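Local coordinates for endoglucanase (Clostridium thermocellum, PDB 2C4X), which probably contributes to cellulose degradation as a cellulosomal cellulase, this fragment being its C-terminal PKD domain and carbohydrate-binding module CBM44, at residues 7-13 with 33-38; 44-50 with 59-65; 154-160 with 227-231. The protein carries 1 engineered substitution. All coordinates share one frame; numbering follows the deposited sequence.

Contact 1. Residues 7-13 with 33-38; sequences NQAPKAI and NSIDED. With CA (calcium ion), chain B.
D38 and Q8 hold one end of this contact by a backbone-to-carboxylate bond: Q8 N donates to D38 OD2 over 2.8 Å, nearly straight at 171°. The donor reaches the syn side of that oxygen, somewhat out of the carboxylate plane, while the other oxygen, OD1, turns to a calcium ion. With CG of D38 set between its backbone N and carbonyl carbon (chi1 63°), OD2 faces Q8 N and OD1 faces the metal. Q8 has a double part too, because Q8 O also binds the calcium, at 2.4 Å. N7 OD1, a water and both carboxylate oxygens of D36 join in, with OD1 of D36 at 2.5 Å and OD2 of D36 at 2.4 Å from the metal; D79 completes the site. A second water donates to A9 O and D36 OD1 and accepts from E37 N, tying the metal-binding carboxylate to both backbones.

Farther along, K11 and I35 form an antiparallel hydrogen-bonded pair, a single beta bridge. K11 N meets I35 O at 2.7 Å with an angle of 175°, and I35 N returns to K11 O at 3.0 Å. The lysine's bent chain carries its ammonium elsewhere: NZ of K11 stays 7.0 Å from OE2 of E37, too far for a salt bridge. Beyond the bridge, I13 N donates to S34 OG across 3.0 Å.

The two segments run almost exactly antiparallel within the PKD domain. Residues 7-13 lead into strand 15-17, and the loop holding residues 33-38 links strands 27-30 and 41-47. P10, A12 and S34 pack on V77 of strand 69-79, and I13 lies on F87 of strand 84-93.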
# COMPACT_ATOMS: atom_id res chain seq x y z
N ASN A 7 5.99 19.86 41.77
CA ASN A 7 6.77 19.57 40.57
C ASN A 7 5.91 19.35 39.32
O ASN A 7 4.98 18.54 39.33
CB ASN A 7 7.67 18.34 40.79
CG ASN A 7 8.48 17.97 39.56
OD1 ASN A 7 8.96 18.85 38.83
ND2 ASN A 7 8.65 16.68 39.32
N GLN A 8 6.21 20.09 38.25
CA GLN A 8 5.57 19.86 36.95
C GLN A 8 6.23 18.70 36.23
O GLN A 8 7.48 18.61 36.18
CB GLN A 8 5.64 21.11 36.07
CG GLN A 8 4.88 22.29 36.61
CD GLN A 8 5.13 23.56 35.83
OE1 GLN A 8 5.36 23.55 34.62
NE2 GLN A 8 5.08 24.67 36.53
N ALA A 9 5.40 17.81 35.67
CA ALA A 9 5.90 16.70 34.86
C ALA A 9 6.47 17.24 33.55
O ALA A 9 5.96 18.21 33.01
CB ALA A 9 4.80 15.67 34.60
N PRO A 10 7.55 16.62 33.04
CA PRO A 10 8.17 17.12 31.82
C PRO A 10 7.25 16.90 30.61
O PRO A 10 6.27 16.15 30.71
CB PRO A 10 9.45 16.29 31.69
CG PRO A 10 9.22 15.05 32.51
CD PRO A 10 8.24 15.43 33.59
N LYS A 11 7.55 17.55 29.50
CA LYS A 11 6.78 17.32 28.28
C LYS A 11 7.56 16.41 27.33
O LYS A 11 8.73 16.66 27.04
CB LYS A 11 6.35 18.64 27.65
CG LYS A 11 5.32 19.36 28.56
CD LYS A 11 4.54 20.51 27.91
CE LYS A 11 3.43 20.00 26.96
NZ LYS A 11 2.50 18.94 27.51
N ALA A 12 6.90 15.33 26.91
CA ALA A 12 7.50 14.30 26.08
C ALA A 12 6.98 14.43 24.64
O ALA A 12 5.77 14.53 24.39
CB ALA A 12 7.18 12.92 26.64
N ILE A 13 7.91 14.44 23.70
CA ILE A 13 7.55 14.51 22.29
C ILE A 13 8.75 14.01 21.49
O ILE A 13 9.90 14.17 21.92
CB ILE A 13 7.17 15.95 21.84
CG1 ILE A 13 6.51 15.93 20.44
CG2 ILE A 13 8.40 16.87 21.87
CD1 ILE A 13 5.79 17.21 20.04
N ASN A 33 12.74 18.18 21.39
CA ASN A 33 11.76 19.18 21.82
C ASN A 33 11.07 18.85 23.12
O ASN A 33 10.27 19.65 23.61
CB ASN A 33 10.76 19.54 20.71
CG ASN A 33 11.42 20.28 19.55
OD1 ASN A 33 11.04 20.09 18.40
ND2 ASN A 33 12.42 21.11 19.85
N SER A 34 11.39 17.68 23.69
CA SER A 34 11.00 17.35 25.06
C SER A 34 11.66 18.33 26.03
O SER A 34 12.80 18.75 25.82
CB SER A 34 11.39 15.91 25.44
OG SER A 34 10.78 14.96 24.58
N ILE A 35 10.94 18.69 27.08
CA ILE A 35 11.46 19.69 28.03
C ILE A 35 10.82 19.54 29.40
O ILE A 35 9.65 19.19 29.52
CB ILE A 35 11.29 21.15 27.47
CG1 ILE A 35 11.96 22.18 28.39
CG2 ILE A 35 9.82 21.46 27.16
CD1 ILE A 35 12.15 23.57 27.75
N ASP A 36 11.62 19.76 30.45
CA ASP A 36 11.07 19.96 31.77
C ASP A 36 11.08 21.45 32.05
O ASP A 36 12.13 22.10 31.98
CB ASP A 36 11.85 19.20 32.84
CG ASP A 36 11.10 19.12 34.14
OD1 ASP A 36 9.85 18.99 34.09
OD2 ASP A 36 11.72 19.20 35.22
N GLU A 37 9.91 22.00 32.34
CA GLU A 37 9.75 23.43 32.52
C GLU A 37 10.34 23.97 33.83
O GLU A 37 10.77 25.12 33.88
CB GLU A 37 8.27 23.83 32.39
CG GLU A 37 7.59 23.28 31.13
CD GLU A 37 8.05 23.95 29.84
OE1 GLU A 37 8.73 24.99 29.89
OE2 GLU A 37 7.71 23.42 28.76
N ASP A 38 10.36 23.13 34.87
CA ASP A 38 10.81 23.58 36.19
C ASP A 38 12.01 22.77 36.71
O ASP A 38 12.31 22.78 37.90
CB ASP A 38 9.65 23.55 37.20
CG ASP A 38 9.11 22.13 37.43
OD1 ASP A 38 9.49 21.21 36.69
OD2 ASP A 38 8.28 21.94 38.35
CA CA B . 9.83 18.89 36.59
O HOH W 1 7.73 20.52 33.22
O HOH W 2 11.78 18.75 38.02

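Contact 2. Residues 44-50 with 59-65; sequences YVWDFGD and PTITYKY. Engineered in segment 44-50: V45 (natural residue Ala).
The hydroxyl of Y63 donates to OD2 of D50 in a short bond, 2.5 Å from Y63 OH to D50 OD2, meeting the syn lone pair of the carboxylate at the edge of the tyrosine ring. D50 OD1 accepts from Y52 N, which gives the carboxylate a second hold. Beside this pair, Y65 OH gives its proton to F48 O at 2.7 Å, in the carbonyl plane and on a lone pair. The ring of Y63, the same residue that donates to D50, stacks face to face on that of F48, nearly parallel (planes 2° apart) with centroids 3.9 Å apart.

F48, W46 and I61 meet between the two sheets of the PKD beta-sandwich: strand 41-47 belongs to the four-stranded sheet and strand 60-63 to the three-stranded one, running in nearly the same direction with no backbone bonds between them. Toward the other end, CG2 of I61 makes a CH-pi contact over the five-membered ring of W46, 3.7 Å from its centroid, and also touches the edge of F48. A water accepts from W46 NE1 in the indole plane. Last in the row, P59 CA makes another CH-pi contact over the centre of the Y44 ring, 3.7 Å from its centroid.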
# COMPACT_ATOMS: atom_id res chain seq x y z
N TYR A 44 15.56 9.39 28.90
CA TYR A 44 14.60 9.10 27.85
C TYR A 44 14.54 7.59 27.75
O TYR A 44 15.58 6.95 27.58
CB TYR A 44 15.10 9.67 26.52
CG TYR A 44 15.36 11.16 26.54
CD1 TYR A 44 16.55 11.68 27.08
CD2 TYR A 44 14.42 12.06 26.01
CE1 TYR A 44 16.78 13.03 27.11
CE2 TYR A 44 14.65 13.42 26.04
CZ TYR A 44 15.84 13.90 26.60
OH TYR A 44 16.09 15.25 26.62
N VAL A 45 13.34 7.03 27.85
CA VAL A 45 13.14 5.59 27.76
C VAL A 45 12.25 5.31 26.54
O VAL A 45 11.18 5.90 26.40
CB VAL A 45 12.50 5.01 29.05
CG1 VAL A 45 12.23 3.50 28.91
CG2 VAL A 45 13.39 5.29 30.27
N TRP A 46 12.72 4.42 25.66
CA TRP A 46 12.05 4.13 24.39
C TRP A 46 11.58 2.68 24.34
O TRP A 46 12.32 1.77 24.72
CB TRP A 46 13.03 4.32 23.24
CG TRP A 46 13.60 5.70 23.10
CD1 TRP A 46 14.73 6.19 23.69
CD2 TRP A 46 13.07 6.76 22.31
NE1 TRP A 46 14.93 7.50 23.32
CE2 TRP A 46 13.92 7.88 22.48
CE3 TRP A 46 11.93 6.89 21.50
CZ2 TRP A 46 13.70 9.10 21.84
CZ3 TRP A 46 11.70 8.11 20.86
CH2 TRP A 46 12.59 9.20 21.04
N ASP A 47 10.35 2.48 23.85
CA ASP A 47 9.85 1.16 23.53
C ASP A 47 9.60 1.20 22.03
O ASP A 47 8.76 1.97 21.56
CB ASP A 47 8.57 0.84 24.32
CG ASP A 47 8.01 -0.54 24.03
OD1 ASP A 47 8.10 -1.03 22.88
OD2 ASP A 47 7.44 -1.15 24.95
N PHE A 48 10.35 0.39 21.28
CA PHE A 48 10.32 0.45 19.82
C PHE A 48 9.16 -0.33 19.19
O PHE A 48 8.93 -0.25 17.99
CB PHE A 48 11.70 0.05 19.25
CG PHE A 48 12.80 1.00 19.67
CD1 PHE A 48 12.89 2.27 19.10
CD2 PHE A 48 13.72 0.63 20.66
CE1 PHE A 48 13.88 3.16 19.50
CE2 PHE A 48 14.71 1.52 21.07
CZ PHE A 48 14.79 2.78 20.47
N GLY A 49 8.41 -1.04 20.04
CA GLY A 49 7.21 -1.76 19.64
C GLY A 49 7.42 -3.14 19.06
O GLY A 49 6.46 -3.80 18.67
N ASP A 50 8.67 -3.60 19.02
CA ASP A 50 9.02 -4.88 18.40
C ASP A 50 9.54 -5.92 19.40
O ASP A 50 9.90 -7.04 19.02
CB ASP A 50 10.05 -4.65 17.28
CG ASP A 50 11.38 -4.09 17.80
OD1 ASP A 50 11.47 -3.71 19.00
OD2 ASP A 50 12.35 -4.03 17.02
N PRO A 59 18.63 13.24 24.00
CA PRO A 59 17.34 13.08 23.32
C PRO A 59 17.28 12.36 21.96
O PRO A 59 16.19 12.15 21.43
CB PRO A 59 16.83 14.53 23.18
CG PRO A 59 18.01 15.40 23.30
CD PRO A 59 19.15 14.62 23.90
N THR A 60 18.41 11.97 21.38
CA THR A 60 18.33 11.18 20.15
C THR A 60 18.78 9.73 20.33
O THR A 60 19.52 9.40 21.26
CB THR A 60 19.08 11.83 18.95
OG1 THR A 60 20.48 11.62 19.10
CG2 THR A 60 18.78 13.33 18.84
N ILE A 61 18.28 8.86 19.46
CA ILE A 61 18.64 7.45 19.46
C ILE A 61 18.40 6.95 18.04
O ILE A 61 17.53 7.46 17.33
CB ILE A 61 17.82 6.62 20.53
CG1 ILE A 61 18.51 5.27 20.82
CG2 ILE A 61 16.34 6.44 20.12
CD1 ILE A 61 18.16 4.63 22.17
N THR A 62 19.20 5.99 17.61
CA THR A 62 19.00 5.38 16.30
C THR A 62 18.63 3.91 16.46
O THR A 62 19.05 3.25 17.43
CB THR A 62 20.22 5.61 15.33
OG1 THR A 62 19.89 5.13 14.02
CG2 THR A 62 21.48 4.91 15.82
N TYR A 63 17.82 3.41 15.53
CA TYR A 63 17.22 2.09 15.63
C TYR A 63 16.92 1.50 14.24
O TYR A 63 16.62 2.23 13.30
CB TYR A 63 15.94 2.14 16.48
CG TYR A 63 15.50 0.78 16.93
CD1 TYR A 63 16.20 0.11 17.93
CD2 TYR A 63 14.42 0.13 16.33
CE1 TYR A 63 15.84 -1.16 18.33
CE2 TYR A 63 14.03 -1.14 16.73
CZ TYR A 63 14.75 -1.78 17.73
OH TYR A 63 14.41 -3.05 18.14
N LYS A 64 17.00 0.17 14.14
CA LYS A 64 16.70 -0.57 12.91
C LYS A 64 15.66 -1.64 13.18
O LYS A 64 15.77 -2.38 14.17
CB LYS A 64 17.96 -1.26 12.37
CG LYS A 64 19.11 -0.34 12.02
CD LYS A 64 20.34 -1.11 11.57
CE LYS A 64 21.27 -1.40 12.72
NZ LYS A 64 22.57 -2.02 12.28
N TYR A 65 14.65 -1.74 12.31
CA TYR A 65 13.65 -2.81 12.42
C TYR A 65 13.99 -3.91 11.43
O TYR A 65 14.31 -3.65 10.27
CB TYR A 65 12.25 -2.27 12.14
CG TYR A 65 11.72 -1.33 13.20
CD1 TYR A 65 11.05 -1.83 14.32
CD2 TYR A 65 11.92 0.05 13.10
CE1 TYR A 65 10.55 -0.97 15.31
CE2 TYR A 65 11.43 0.92 14.09
CZ TYR A 65 10.75 0.40 15.18
OH TYR A 65 10.25 1.23 16.16
O HOH W 3 17.04 9.17 23.38

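Contact 3. Residues 154-160 with 227-231; sequences LDGGTIV and WPQQM
Q229 meets the 154-160 segment through its side-chain amide, which reads two successive residues of the loop. Its OE1 accepts twice: from V160 N at 3.0 Å, in the carbonyl plane on a lone pair, and from I159 N at 2.8 Å, which comes from above that plane (52° out of it) and so makes a less well directed bond. NE2 of Q229 donates to V160 O at 2.9 Å, with this acceptor lying close to the amide plane. With both polar ends engaged, the flip and rotation of the amide are fixed. The chain reaches the loop because it runs extended beyond CG (chi2 166°).

The Q229 backbone is secured as well, Q229 N donating to G157 O at 2.8 Å. In the CBM44 beta-sandwich this contact is where strand 148-155 gives way to a loop beside the start of strand 229-238, its antiparallel neighbour in a five-stranded sheet. L154 and M231 form a hydrogen-bonded pair there, with L154 N to M231 O at 2.7 Å and M231 N to L154 O at 3.0 Å. D155 and Q230 follow as a non-hydrogen-bonded pair whose side chains meet on the sheet's other face: Q230 NE2 reaches the syn side of D155 OD1 at 2.9 Å, somewhat out of the carboxylate plane, the amide and carboxylate planes turned 85° apart.

I159 lies against M231, its CD1 touching CB of the selenomethionine M231 at 3.7 Å. Farther out, M231 packs on M166 and F168 of strand 165-172, from the second sheet of the sandwich. Q230 OE1 is bonded to Y184 OH, which positions the amide whose NE2 holds D155, and the Q229 side chain rests on I185 and L219.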
# COMPACT_ATOMS: atom_id res chain seq x y z
N LEU A 154 -8.82 -11.70 -13.12
CA LEU A 154 -8.66 -12.98 -12.45
C LEU A 154 -10.06 -13.53 -12.17
O LEU A 154 -10.83 -12.92 -11.43
CB LEU A 154 -7.93 -12.77 -11.12
CG LEU A 154 -7.03 -13.81 -10.43
CD1 LEU A 154 -7.32 -13.79 -8.94
CD2 LEU A 154 -7.08 -15.24 -10.98
N ASP A 155 -10.39 -14.67 -12.77
CA ASP A 155 -11.55 -15.45 -12.34
C ASP A 155 -10.99 -16.50 -11.39
O ASP A 155 -10.18 -17.33 -11.77
CB ASP A 155 -12.28 -16.11 -13.51
CG ASP A 155 -12.97 -15.11 -14.42
OD1 ASP A 155 -14.01 -14.52 -14.02
OD2 ASP A 155 -12.47 -14.94 -15.56
N GLY A 156 -11.47 -16.53 -10.17
CA GLY A 156 -12.76 -16.01 -9.88
C GLY A 156 -13.47 -17.19 -9.28
O GLY A 156 -14.41 -17.73 -9.89
N GLY A 157 -12.91 -17.64 -8.16
CA GLY A 157 -13.60 -18.39 -7.12
C GLY A 157 -13.75 -17.35 -6.03
O GLY A 157 -14.16 -16.22 -6.31
N THR A 158 -13.40 -17.67 -4.79
CA THR A 158 -13.51 -16.64 -3.74
C THR A 158 -12.15 -15.98 -3.50
O THR A 158 -11.25 -16.58 -2.91
CB THR A 158 -14.18 -17.16 -2.43
OG1 THR A 158 -13.26 -17.07 -1.33
CG2 THR A 158 -14.71 -18.59 -2.58
N ILE A 159 -12.00 -14.75 -3.98
CA ILE A 159 -10.72 -14.05 -3.90
C ILE A 159 -10.56 -13.33 -2.55
O ILE A 159 -9.56 -13.50 -1.87
CB ILE A 159 -10.51 -13.09 -5.11
CG1 ILE A 159 -10.72 -13.85 -6.43
CG2 ILE A 159 -9.13 -12.42 -5.05
CD1 ILE A 159 -10.79 -12.97 -7.67
N VAL A 160 -11.57 -12.54 -2.18
CA VAL A 160 -11.56 -11.82 -0.90
C VAL A 160 -12.87 -12.01 -0.14
O VAL A 160 -13.92 -12.24 -0.75
CB VAL A 160 -11.27 -10.30 -1.08
CG1 VAL A 160 -9.88 -10.09 -1.66
CG2 VAL A 160 -12.30 -9.63 -1.97
N TRP A 227 -20.33 -16.39 -3.38
CA TRP A 227 -20.39 -16.07 -4.81
C TRP A 227 -18.99 -16.02 -5.39
O TRP A 227 -18.11 -15.37 -4.80
CB TRP A 227 -21.06 -14.71 -5.03
CG TRP A 227 -22.57 -14.72 -4.91
CD1 TRP A 227 -23.34 -15.67 -4.29
CD2 TRP A 227 -23.47 -13.72 -5.38
NE1 TRP A 227 -24.67 -15.33 -4.37
CE2 TRP A 227 -24.77 -14.13 -5.03
CE3 TRP A 227 -23.30 -12.51 -6.08
CZ2 TRP A 227 -25.91 -13.37 -5.36
CZ3 TRP A 227 -24.42 -11.77 -6.41
CH2 TRP A 227 -25.71 -12.20 -6.05
N PRO A 228 -18.76 -16.70 -6.53
CA PRO A 228 -17.48 -16.55 -7.21
C PRO A 228 -17.26 -15.08 -7.59
O PRO A 228 -18.23 -14.32 -7.74
CB PRO A 228 -17.62 -17.45 -8.45
CG PRO A 228 -19.08 -17.69 -8.61
CD PRO A 228 -19.65 -17.65 -7.23
N GLN A 229 -16.00 -14.68 -7.70
CA GLN A 229 -15.64 -13.28 -7.93
C GLN A 229 -14.67 -13.13 -9.08
O GLN A 229 -13.73 -13.93 -9.23
CB GLN A 229 -14.99 -12.69 -6.67
CG GLN A 229 -15.81 -12.81 -5.41
CD GLN A 229 -15.01 -12.54 -4.14
OE1 GLN A 229 -13.77 -12.53 -4.16
NE2 GLN A 229 -15.70 -12.34 -3.03
N GLN A 230 -14.89 -12.11 -9.91
CA GLN A 230 -13.88 -11.68 -10.86
C GLN A 230 -13.27 -10.38 -10.37
O GLN A 230 -13.99 -9.42 -10.11
CB GLN A 230 -14.47 -11.50 -12.26
CG GLN A 230 -13.44 -11.13 -13.32
CD GLN A 230 -14.06 -10.96 -14.68
OE1 GLN A 230 -13.96 -9.89 -15.28
NE2 GLN A 230 -14.71 -12.01 -15.18
N MSE A 231 -11.94 -10.36 -10.20
CA MSE A 231 -11.22 -9.14 -9.85
C MSE A 231 -10.36 -8.72 -11.04
O MSE A 231 -9.78 -9.56 -11.73
CB MSE A 231 -10.36 -9.39 -8.62
CG MSE A 231 -9.58 -8.19 -8.09
SE MSE A 231 -8.41 -8.68 -6.55
CE MSE A 231 -7.00 -9.54 -7.51

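Contacts 1 and 2 both lie in the PKD domain, with centres 19 Å apart, and they touch directly: S34 CB of contact 1 packs against Y44 CE2 of contact 2 at 4.2 Å. Contact 1 carries most of the domain's calcium ligands, whereas the Y44 side chain of contact 2 is about 12 Å from that ion, and contact 2 supplies no ligand to it. Contact 3 belongs to the separate CBM44 module. Its centre is 55 Å from that of contact 1 and 43 Å from that of contact 2, with no touching atoms, and its M231 side chain lies about 13 Å from a bound calcium ion.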